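PDB 4JCQ: ATP-dependent Clp protease proteolytic subunit from Listeria monocytogenes, which probably cleaves misfolded and other proteins into small peptides, as a ClpP-family serine protease whose proteolysis requires ATP hydrolysis. Local coordinates for residues 22-31 with 52-63; 35-46 with 69-79. All coordinates share one frame; numbering follows the deposited sequence.

Interaction 1. Residues 22-31 with 52-63; sequences RTVLIYGEIN and PITIFINSQGGH
Tyr27 and Asn58 sit abreast on neighbouring parallel strands, 23-27 and 53-59, with the tyrosine ring reaching back along the sheet beside Phe56. From CB, 4.1 Å from Asn58 O, the Tyr27 chain turns beside its own backbone N (chi1 -72°). Asn58 CB then lies over one ring face, offset toward the rim, in a CH-pi contact 4.2 Å from the Tyr27 ring centroid. Further out, the ring edge meets Phe56 O in the ring plane, with Tyr27 CE2 3.6 Å from Phe56 O, and CE2 also lies near Phe56 CB. At the tip, OH is hydrogen-bonded to Ser39 OG of a neighbouring subunit. The same face of the sheet carries Thr23 and Leu25: Thr23 CG2 meets the edge of the Phe56 ring at CD1, 3.6 Å away, while Leu25 CD2 lies alongside Phe56 CB. On the other face, Ile26 CD1 packs 3.6 Å from Ile55 CG2, under helix 32-48.

Backbone bonds run in the alternating pattern of parallel strands, Ile26 N to Phe56 O being nearly straight (174°). Past Gly28 the ladder breaks. Ser59 OG, anti to its backbone N, donates to Gly28 O at 2.7 Å and accepts from Gly61 N in an ST turn. One residue out of step, Ile30 N binds Gly61 O from above the carbonyl plane, and Ile30 O takes His63 N at 2.7 Å.

Strand 23-27, helix 32-48 and strand 53-59 form a beta-alpha-beta unit, and Gly61 lies beside Ser91, the predicted nucleophile. As in other ClpP proteases, this glycine-rich turn probably contributes to the oxyanion hole; Ser59 OG and the backbone of Ile30 are bonded to it. The chemistry thus changes along the contact, from a regular backbone ladder flanked by largely apolar side chains to a turn in which a serine hydroxyl joins the backbone bonding.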
loop_
_atom_site.group_PDB
_atom_site.type_symbol
_atom_site.label_atom_id
_atom_site.label_comp_id
_atom_site.label_asym_id
_atom_site.label_seq_id
_atom_site.Cartn_x
_atom_site.Cartn_y
_atom_site.Cartn_z
ATOM N N ARG H 22 -1.388 2.797 27.971
ATOM C CA ARG H 22 -2.176 4.037 27.858
ATOM C C ARG H 22 -1.290 5.229 27.477
ATOM O O ARG H 22 -1.276 6.263 28.151
ATOM C CB ARG H 22 -3.016 4.322 29.123
ATOM C CG ARG H 22 -3.267 3.117 30.022
ATOM C CD ARG H 22 -4.711 2.939 30.482
ATOM N NE ARG H 22 -5.514 4.162 30.562
ATOM C CZ ARG H 22 -6.692 4.321 29.958
ATOM N NH1 ARG H 22 -7.363 5.459 30.089
ATOM N NH2 ARG H 22 -7.209 3.339 29.227
ATOM N N THR H 23 -0.544 5.053 26.387
ATOM C CA THR H 23 0.383 6.060 25.886
ATOM C C THR H 23 0.014 6.457 24.457
ATOM O O THR H 23 -0.303 5.604 23.625
ATOM C CB THR H 23 1.843 5.552 25.938
ATOM O OG1 THR H 23 2.177 5.199 27.286
ATOM C CG2 THR H 23 2.813 6.617 25.461
ATOM N N VAL H 24 0.042 7.759 24.192
ATOM C CA VAL H 24 -0.225 8.297 22.862
ATOM C C VAL H 24 0.982 9.119 22.418
ATOM O O VAL H 24 1.502 9.937 23.183
ATOM C CB VAL H 24 -1.508 9.167 22.846
ATOM C CG1 VAL H 24 -1.732 9.799 21.476
ATOM C CG2 VAL H 24 -2.722 8.339 23.247
ATOM N N LEU H 25 1.437 8.887 21.192
ATOM C CA LEU H 25 2.546 9.653 20.639
ATOM C C LEU H 25 2.036 10.662 19.621
ATOM O O LEU H 25 1.325 10.305 18.680
ATOM C CB LEU H 25 3.595 8.733 20.000
ATOM C CG LEU H 25 4.204 7.596 20.831
ATOM C CD1 LEU H 25 5.294 6.903 20.028
ATOM C CD2 LEU H 25 4.758 8.080 22.163
ATOM N N ILE H 26 2.390 11.925 19.834
ATOM C CA ILE H 26 2.081 12.994 18.886
ATOM C C ILE H 26 3.404 13.528 18.341
ATOM O O ILE H 26 4.001 14.450 18.904
ATOM C CB ILE H 26 1.221 14.112 19.530
ATOM C CG1 ILE H 26 -0.105 13.535 20.049
ATOM C CG2 ILE H 26 0.951 15.235 18.536
ATOM C CD1 ILE H 26 -0.995 14.533 20.767
ATOM N N TYR H 27 3.869 12.903 17.260
ATOM C CA TYR H 27 5.147 13.230 16.641
ATOM C C TYR H 27 4.906 13.765 15.232
ATOM O O TYR H 27 4.172 13.156 14.449
ATOM C CB TYR H 27 6.048 11.987 16.552
ATOM C CG TYR H 27 6.648 11.459 17.853
ATOM C CD1 TYR H 27 7.799 10.672 17.827
ATOM C CD2 TYR H 27 6.070 11.729 19.098
ATOM C CE1 TYR H 27 8.355 10.167 18.993
ATOM C CE2 TYR H 27 6.622 11.231 20.273
ATOM C CZ TYR H 27 7.765 10.449 20.213
ATOM O OH TYR H 27 8.320 9.945 21.372
ATOM N N GLY H 28 5.520 14.903 14.914
ATOM C CA GLY H 28 5.446 15.467 13.566
ATOM C C GLY H 28 4.389 16.543 13.403
ATOM O O GLY H 28 3.904 17.103 14.386
ATOM N N GLU H 29 4.028 16.816 12.150
ATOM C CA GLU H 29 3.102 17.899 11.809
ATOM C C GLU H 29 1.700 17.681 12.377
ATOM O O GLU H 29 1.150 16.579 12.300
ATOM C CB GLU H 29 3.036 18.080 10.283
ATOM C CG GLU H 29 2.107 19.190 9.813
ATOM C CD GLU H 29 2.029 19.289 8.302
ATOM O OE1 GLU H 29 0.990 18.891 7.734
ATOM O OE2 GLU H 29 3.007 19.761 7.682
ATOM N N ILE H 30 1.139 18.742 12.954
ATOM C CA ILE H 30 -0.245 18.729 13.424
ATOM C C ILE H 30 -1.165 18.994 12.233
ATOM O O ILE H 30 -1.224 20.109 11.715
ATOM C CB ILE H 30 -0.489 19.770 14.546
ATOM C CG1 ILE H 30 0.536 19.616 15.685
ATOM C CG2 ILE H 30 -1.918 19.685 15.082
ATOM C CD1 ILE H 30 0.600 18.233 16.314
ATOM N N ASN H 31 -1.856 17.950 11.788
ATOM C CA ASN H 31 -2.820 18.057 10.695
ATOM C C ASN H 31 -4.080 17.259 11.011
ATOM O O ASN H 31 -4.138 16.568 12.034
ATOM C CB ASN H 31 -2.196 17.624 9.356
ATOM C CG ASN H 31 -1.541 16.253 9.418
ATOM O OD1 ASN H 31 -2.020 15.342 10.094
ATOM N ND2 ASN H 31 -0.439 16.097 8.690
ATOM N N PRO H 52 -5.264 7.192 34.029
ATOM C CA PRO H 52 -4.550 8.283 33.353
ATOM C C PRO H 52 -3.929 7.890 32.010
ATOM O O PRO H 52 -3.609 6.720 31.786
ATOM C CB PRO H 52 -3.449 8.654 34.352
ATOM C CG PRO H 52 -4.004 8.259 35.677
ATOM C CD PRO H 52 -4.781 7.004 35.412
ATOM N N ILE H 53 -3.778 8.877 31.130
ATOM C CA ILE H 53 -3.160 8.689 29.818
ATOM C C ILE H 53 -1.924 9.581 29.721
ATOM O O ILE H 53 -1.951 10.736 30.150
ATOM C CB ILE H 53 -4.152 9.015 28.674
ATOM C CG1 ILE H 53 -5.359 8.071 28.724
ATOM C CG2 ILE H 53 -3.470 8.937 27.310
ATOM C CD1 ILE H 53 -6.543 8.526 27.894
ATOM N N THR H 54 -0.840 9.035 29.176
ATOM C CA THR H 54 0.389 9.799 28.959
ATOM C C THR H 54 0.573 10.097 27.472
ATOM O O THR H 54 0.500 9.192 26.639
ATOM C CB THR H 54 1.625 9.050 29.504
ATOM O OG1 THR H 54 1.393 8.677 30.867
ATOM C CG2 THR H 54 2.879 9.927 29.432
ATOM N N ILE H 55 0.799 11.367 27.149
ATOM C CA ILE H 55 1.049 11.778 25.770
ATOM C C ILE H 55 2.466 12.334 25.635
ATOM O O ILE H 55 2.832 13.284 26.327
ATOM C CB ILE H 55 0.025 12.829 25.276
ATOM C CG1 ILE H 55 -1.411 12.296 25.398
ATOM C CG2 ILE H 55 0.328 13.234 23.840
ATOM C CD1 ILE H 55 -2.483 13.271 24.951
ATOM N N PHE H 56 3.259 11.724 24.756
ATOM C CA PHE H 56 4.574 12.250 24.390
ATOM C C PHE H 56 4.433 13.110 23.138
ATOM O O PHE H 56 3.926 12.644 22.114
ATOM C CB PHE H 56 5.577 11.114 24.143
ATOM C CG PHE H 56 5.959 10.351 25.385
ATOM C CD1 PHE H 56 5.199 9.270 25.815
ATOM C CD2 PHE H 56 7.087 10.706 26.117
ATOM C CE1 PHE H 56 5.549 8.563 26.959
ATOM C CE2 PHE H 56 7.443 10.006 27.262
ATOM C CZ PHE H 56 6.673 8.931 27.683
ATOM N N ILE H 57 4.871 14.365 23.229
ATOM C CA ILE H 57 4.714 15.323 22.133
ATOM C C ILE H 57 6.065 15.794 21.598
ATOM O O ILE H 57 6.876 16.366 22.335
ATOM C CB ILE H 57 3.873 16.560 22.543
ATOM C CG1 ILE H 57 2.517 16.133 23.111
ATOM C CG2 ILE H 57 3.678 17.495 21.351
ATOM C CD1 ILE H 57 1.816 17.199 23.929
ATOM N N ASN H 58 6.290 15.529 20.313
ATOM C CA ASN H 58 7.422 16.061 19.563
ATOM C C ASN H 58 6.864 16.674 18.287
ATOM O O ASN H 58 6.648 15.971 17.302
ATOM C CB ASN H 58 8.433 14.945 19.239
ATOM C CG ASN H 58 9.660 15.447 18.484
ATOM O OD1 ASN H 58 9.598 16.423 17.738
ATOM N ND2 ASN H 58 10.781 14.761 18.662
ATOM N N SER H 59 6.610 17.981 18.309
ATOM C CA SER H 59 5.956 18.634 17.179
ATOM C C SER H 59 6.337 20.094 16.991
ATOM O O SER H 59 6.360 20.873 17.943
ATOM C CB SER H 59 4.432 18.523 17.292
ATOM O OG SER H 59 3.812 19.101 16.156
ATOM N N GLN H 60 6.602 20.438 15.734
ATOM C CA GLN H 60 6.882 21.800 15.300
ATOM C C GLN H 60 5.593 22.612 15.120
ATOM O O GLN H 60 5.639 23.819 14.877
ATOM C CB GLN H 60 7.682 21.770 13.985
ATOM C CG GLN H 60 6.952 21.147 12.788
ATOM C CD GLN H 60 7.122 19.634 12.654
ATOM O OE1 GLN H 60 7.178 18.893 13.645
ATOM N NE2 GLN H 60 7.189 19.166 11.409
ATOM N N GLY H 61 4.450 21.940 15.238
ATOM C CA GLY H 61 3.147 22.564 15.019
ATOM C C GLY H 61 2.526 22.125 13.706
ATOM O O GLY H 61 2.843 21.053 13.185
ATOM N N GLY H 62 1.640 22.958 13.172
ATOM C CA GLY H 62 0.961 22.667 11.915
ATOM C C GLY H 62 -0.291 23.505 11.734
ATOM O O GLY H 62 -0.226 24.734 11.728
ATOM N N HIS H 63 -1.431 22.832 11.596
ATOM C CA HIS H 63 -2.706 23.494 11.317
ATOM C C HIS H 63 -3.459 23.794 12.582
ATOM O O HIS H 63 -3.684 22.901 13.406
ATOM C CB HIS H 63 -3.552 22.630 10.384
ATOM C CG HIS H 63 -2.939 22.423 9.018
ATOM N ND1 HIS H 63 -1.942 21.545 8.796
ATOM C CD2 HIS H 63 -3.224 23.010 7.788
ATOM C CE1 HIS H 63 -1.601 21.572 7.495
ATOM N NE2 HIS H 63 -2.387 22.469 6.878
#

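Interaction 2. Residues 35-46 with 69-79; sequences AEDVSKQLLLLE and TIHDMIKFIKP
Leu42 lies at the centre of the packing between helices 32-48 and 64-76, its two methyls parted between three partners. CD1 rests 4.0 Å from Ile74 CG1 and also touches Met73 CB, while CD2 meets Ile77 CD1, the two side chains crossing at about a right angle. The Ile77 methyl reaches Leu42 because its CG1 branch sits between the backbone N and the carbonyl carbon (chi1 60°). Met73 doubles back through its last two torsions, bringing CE 3.9 Å from Leu43 CD2 farther along helix 32-48. Toward the start of the paired helices, Ile70 lays CD1 against Ala35 CA, and its CG2 meets Val38 CG1 at 4.0 Å. The axes of 35-46 and 69-76 run almost parallel, 5° apart and 9.8 Å at their closest.

Polar groups border this apolar strip. Ser39 OG touches Met73 CG and bonds back to Ala35 O at 2.8 Å, on the opposite face of that carbonyl from Ser39 N. At the far end Glu46 stretches out, CG anti to its backbone N, and its CG lies 3.7 Å from Pro79 CD. Its OE2 accepts Lys78 N at 3.0 Å, the N-H coming from above the carboxylate plane; Arg186 of a neighbouring subunit forms a salt bridge with the same oxygen.

The two helices lie side by side on the sheet, Val38 and Ile70 both touching Ile26 of strand 23-27. Apolar contacts join the helices themselves, whereas the carboxylate of Glu46 pins the chain just beyond helix 64-76 and ties it to a subunit interface of the ClpP assembly.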
loop_
_atom_site.group_PDB
_atom_site.type_symbol
_atom_site.label_atom_id
_atom_site.label_comp_id
_atom_site.label_asym_id
_atom_site.label_seq_id
_atom_site.Cartn_x
_atom_site.Cartn_y
_atom_site.Cartn_z
ATOM N N ALA H 35 -4.918 14.504 13.867
ATOM C CA ALA H 35 -6.026 14.802 14.778
ATOM C C ALA H 35 -7.030 13.647 14.854
ATOM O O ALA H 35 -7.511 13.318 15.938
ATOM C CB ALA H 35 -6.721 16.098 14.379
ATOM N N GLU H 36 -7.328 13.037 13.708
ATOM C CA GLU H 36 -8.232 11.886 13.651
ATOM C C GLU H 36 -7.644 10.672 14.371
ATOM O O GLU H 36 -8.327 10.025 15.164
ATOM C CB GLU H 36 -8.591 11.532 12.203
ATOM C CG GLU H 36 -9.611 10.405 12.086
ATOM C CD GLU H 36 -10.115 10.179 10.672
ATOM O OE1 GLU H 36 -9.962 11.076 9.817
ATOM O OE2 GLU H 36 -10.677 9.093 10.420
ATOM N N ASP H 37 -6.375 10.380 14.088
ATOM C CA ASP H 37 -5.661 9.274 14.721
ATOM C C ASP H 37 -5.597 9.439 16.242
ATOM O O ASP H 37 -5.875 8.494 16.984
ATOM C CB ASP H 37 -4.251 9.146 14.131
ATOM C CG ASP H 37 -3.542 7.872 14.558
ATOM O OD1 ASP H 37 -2.297 7.896 14.657
ATOM O OD2 ASP H 37 -4.217 6.845 14.792
ATOM N N VAL H 38 -5.246 10.641 16.696
ATOM C CA VAL H 38 -5.167 10.946 18.129
ATOM C C VAL H 38 -6.547 10.892 18.794
ATOM O O VAL H 38 -6.690 10.329 19.885
ATOM C CB VAL H 38 -4.464 12.300 18.393
ATOM C CG1 VAL H 38 -4.594 12.720 19.852
ATOM C CG2 VAL H 38 -2.994 12.216 18.004
ATOM N N SER H 39 -7.557 11.459 18.130
ATOM C CA SER H 39 -8.935 11.405 18.629
ATOM C C SER H 39 -9.407 9.964 18.836
ATOM O O SER H 39 -9.992 9.646 19.872
ATOM C CB SER H 39 -9.895 12.144 17.692
ATOM O OG SER H 39 -9.640 13.539 17.687
ATOM N N LYS H 40 -9.139 9.106 17.854
ATOM C CA LYS H 40 -9.502 7.688 17.934
ATOM C C LYS H 40 -8.816 6.977 19.098
ATOM O O LYS H 40 -9.455 6.208 19.818
ATOM C CB LYS H 40 -9.200 6.966 16.617
ATOM C CG LYS H 40 -10.246 7.197 15.542
ATOM C CD LYS H 40 -9.873 6.521 14.233
ATOM C CE LYS H 40 -10.911 6.809 13.160
ATOM N NZ LYS H 40 -10.546 6.193 11.855
ATOM N N GLN H 41 -7.523 7.246 19.280
ATOM C CA GLN H 41 -6.750 6.652 20.371
ATOM C C GLN H 41 -7.264 7.093 21.739
ATOM O O GLN H 41 -7.413 6.269 22.641
ATOM C CB GLN H 41 -5.262 6.987 20.238
ATOM C CG GLN H 41 -4.555 6.279 19.094
ATOM C CD GLN H 41 -3.095 6.667 18.995
ATOM O OE1 GLN H 41 -2.307 6.393 19.897
ATOM N NE2 GLN H 41 -2.728 7.309 17.892
ATOM N N LEU H 42 -7.539 8.389 21.880
ATOM C CA LEU H 42 -8.036 8.947 23.140
ATOM C C LEU H 42 -9.426 8.426 23.503
ATOM O O LEU H 42 -9.695 8.131 24.670
ATOM C CB LEU H 42 -8.034 10.481 23.104
ATOM C CG LEU H 42 -6.685 11.210 23.089
ATOM C CD1 LEU H 42 -6.895 12.711 22.956
ATOM C CD2 LEU H 42 -5.852 10.895 24.325
ATOM N N LEU H 43 -10.299 8.313 22.503
ATOM C CA LEU H 43 -11.647 7.780 22.703
ATOM C C LEU H 43 -11.624 6.290 23.039
ATOM O O LEU H 43 -12.407 5.826 23.870
ATOM C CB LEU H 43 -12.527 8.042 21.476
ATOM C CG LEU H 43 -12.980 9.488 21.231
ATOM C CD1 LEU H 43 -13.477 9.662 19.804
ATOM C CD2 LEU H 43 -14.044 9.924 22.231
ATOM N N LEU H 44 -10.720 5.555 22.395
ATOM C CA LEU H 44 -10.541 4.129 22.652
ATOM C C LEU H 44 -10.043 3.888 24.079
ATOM O O LEU H 44 -10.577 3.034 24.787
ATOM C CB LEU H 44 -9.590 3.514 21.611
ATOM C CG LEU H 44 -9.314 2.006 21.488
ATOM C CD1 LEU H 44 -8.097 1.595 22.305
ATOM C CD2 LEU H 44 -10.522 1.134 21.818
ATOM N N LEU H 45 -9.035 4.653 24.497
ATOM C CA LEU H 45 -8.478 4.542 25.847
ATOM C C LEU H 45 -9.484 4.942 26.928
ATOM O O LEU H 45 -9.527 4.330 27.999
ATOM C CB LEU H 45 -7.190 5.362 25.979
ATOM C CG LEU H 45 -5.944 4.852 25.245
ATOM C CD1 LEU H 45 -4.863 5.921 25.221
ATOM C CD2 LEU H 45 -5.413 3.561 25.856
ATOM N N GLU H 46 -10.292 5.961 26.636
ATOM C CA GLU H 46 -11.363 6.396 27.531
ATOM C C GLU H 46 -12.406 5.298 27.745
ATOM O O GLU H 46 -12.862 5.083 28.870
ATOM C CB GLU H 46 -12.036 7.665 26.996
ATOM C CG GLU H 46 -13.201 8.151 27.847
ATOM C CD GLU H 46 -13.946 9.326 27.245
ATOM O OE1 GLU H 46 -14.119 9.372 26.007
ATOM O OE2 GLU H 46 -14.371 10.201 28.023
ATOM N N THR H 69 -8.678 20.828 17.901
ATOM C CA THR H 69 -9.385 19.565 18.113
ATOM C C THR H 69 -8.674 18.680 19.137
ATOM O O THR H 69 -9.304 18.188 20.073
ATOM C CB THR H 69 -9.614 18.806 16.784
ATOM O OG1 THR H 69 -10.576 19.514 15.996
ATOM C CG2 THR H 69 -10.142 17.396 17.032
ATOM N N ILE H 70 -7.365 18.496 18.967
ATOM C CA ILE H 70 -6.582 17.668 19.891
ATOM C C ILE H 70 -6.583 18.265 21.303
ATOM O O ILE H 70 -6.788 17.545 22.282
ATOM C CB ILE H 70 -5.140 17.430 19.386
ATOM C CG1 ILE H 70 -5.166 16.685 18.046
ATOM C CG2 ILE H 70 -4.335 16.638 20.408
ATOM C CD1 ILE H 70 -3.864 16.735 17.274
ATOM N N HIS H 71 -6.370 19.577 21.393
ATOM C CA HIS H 71 -6.454 20.306 22.666
ATOM C C HIS H 71 -7.761 20.038 23.366
ATOM O O HIS H 71 -7.776 19.655 24.541
ATOM C CB HIS H 71 -6.268 21.806 22.434
ATOM C CG HIS H 71 -6.555 22.662 23.652
ATOM N ND1 HIS H 71 -7.805 22.991 24.029
ATOM C CD2 HIS H 71 -5.697 23.266 24.570
ATOM C CE1 HIS H 71 -7.755 23.756 25.136
ATOM N NE2 HIS H 71 -6.464 23.925 25.466
ATOM N N ASP H 72 -8.865 20.231 22.647
ATOM C CA ASP H 72 -10.204 20.081 23.218
ATOM C C ASP H 72 -10.561 18.631 23.543
ATOM O O ASP H 72 -11.250 18.371 24.529
ATOM C CB ASP H 72 -11.260 20.710 22.305
ATOM C CG ASP H 72 -11.269 22.232 22.374
ATOM O OD1 ASP H 72 -12.096 22.851 21.672
ATOM O OD2 ASP H 72 -10.455 22.814 23.124
ATOM N N MET H 73 -10.086 17.691 22.727
ATOM C CA MET H 73 -10.319 16.264 22.980
ATOM C C MET H 73 -9.621 15.790 24.254
ATOM O O MET H 73 -10.162 14.960 24.991
ATOM C CB MET H 73 -9.892 15.402 21.785
ATOM C CG MET H 73 -10.847 15.441 20.594
ATOM S SD MET H 73 -12.550 14.934 20.938
ATOM C CE MET H 73 -12.312 13.314 21.656
ATOM N N ILE H 74 -8.424 16.324 24.502
ATOM C CA ILE H 74 -7.678 16.054 25.733
ATOM C C ILE H 74 -8.483 16.482 26.963
ATOM O O ILE H 74 -8.581 15.732 27.935
ATOM C CB ILE H 74 -6.283 16.731 25.715
ATOM C CG1 ILE H 74 -5.331 15.963 24.790
ATOM C CG2 ILE H 74 -5.689 16.820 27.117
ATOM C CD1 ILE H 74 -4.088 16.736 24.393
ATOM N N LYS H 75 -9.069 17.677 26.905
ATOM C CA LYS H 75 -9.897 18.190 27.999
ATOM C C LYS H 75 -11.271 17.518 28.075
ATOM O O LYS H 75 -11.861 17.431 29.154
ATOM C CB LYS H 75 -10.059 19.709 27.891
ATOM C CG LYS H 75 -8.800 20.492 28.228
ATOM C CD LYS H 75 -9.117 21.951 28.515
ATOM C CE LYS H 75 -7.894 22.681 29.043
ATOM N NZ LYS H 75 -8.225 24.056 29.509
ATOM N N PHE H 76 -11.767 17.044 26.932
ATOM C CA PHE H 76 -13.103 16.447 26.833
ATOM C C PHE H 76 -13.215 15.086 27.522
ATOM O O PHE H 76 -14.173 14.837 28.257
ATOM C CB PHE H 76 -13.541 16.345 25.364
ATOM C CG PHE H 76 -14.894 15.719 25.169
ATOM C CD1 PHE H 76 -16.057 16.444 25.419
ATOM C CD2 PHE H 76 -15.009 14.404 24.721
ATOM C CE1 PHE H 76 -17.305 15.867 25.236
ATOM C CE2 PHE H 76 -16.256 13.824 24.537
ATOM C CZ PHE H 76 -17.405 14.556 24.794
ATOM N N ILE H 77 -12.240 14.214 27.276
ATOM C CA ILE H 77 -12.269 12.848 27.806
ATOM C C ILE H 77 -12.150 12.820 29.332
ATOM O O ILE H 77 -11.572 13.728 29.933
ATOM C CB ILE H 77 -11.198 11.938 27.151
ATOM C CG1 ILE H 77 -9.784 12.493 27.383
ATOM C CG2 ILE H 77 -11.495 11.757 25.665
ATOM C CD1 ILE H 77 -8.669 11.531 27.030
ATOM N N LYS H 78 -12.714 11.782 29.946
ATOM C CA LYS H 78 -12.714 11.650 31.405
ATOM C C LYS H 78 -11.341 11.387 32.038
ATOM O O LYS H 78 -11.023 11.998 33.059
ATOM C CB LYS H 78 -13.746 10.612 31.871
ATOM C CG LYS H 78 -15.123 11.203 32.144
ATOM C CD LYS H 78 -16.123 10.155 32.615
ATOM C CE LYS H 78 -16.838 9.497 31.445
ATOM N NZ LYS H 78 -17.926 8.585 31.892
ATOM N N PRO H 79 -10.519 10.492 31.442
ATOM C CA PRO H 79 -9.200 10.236 32.034
ATOM C C PRO H 79 -8.318 11.483 32.137
ATOM O O PRO H 79 -8.372 12.358 31.269
ATOM C CB PRO H 79 -8.569 9.235 31.063
ATOM C CG PRO H 79 -9.724 8.551 30.423
ATOM C CD PRO H 79 -10.760 9.624 30.272
#

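How the interactions relate
Interaction 1 joins two neighbouring strands of the parallel sheet; interaction 2 joins the two helices packed on one face of them; together they use consecutive elements of the same alternating strand-helix chain. Residues 22-31 with 52-63 are joined mostly by backbone hydrogen bonds, partly buried, with one end near the predicted active site. Residues 35-46 with 69-79 are more fully buried, are held mainly by apolar packing, with one hydrogen bond to a carboxylate at the edge, and lie away from that site. The layers meet where Ile53 CD1 packs on both Leu45 and Ile77, and where Arg22 NH2 probably bonds to Leu45 O. Both contacts also reach neighbouring subunits, interaction 1 through Asn58 and interaction 2 through Thr69.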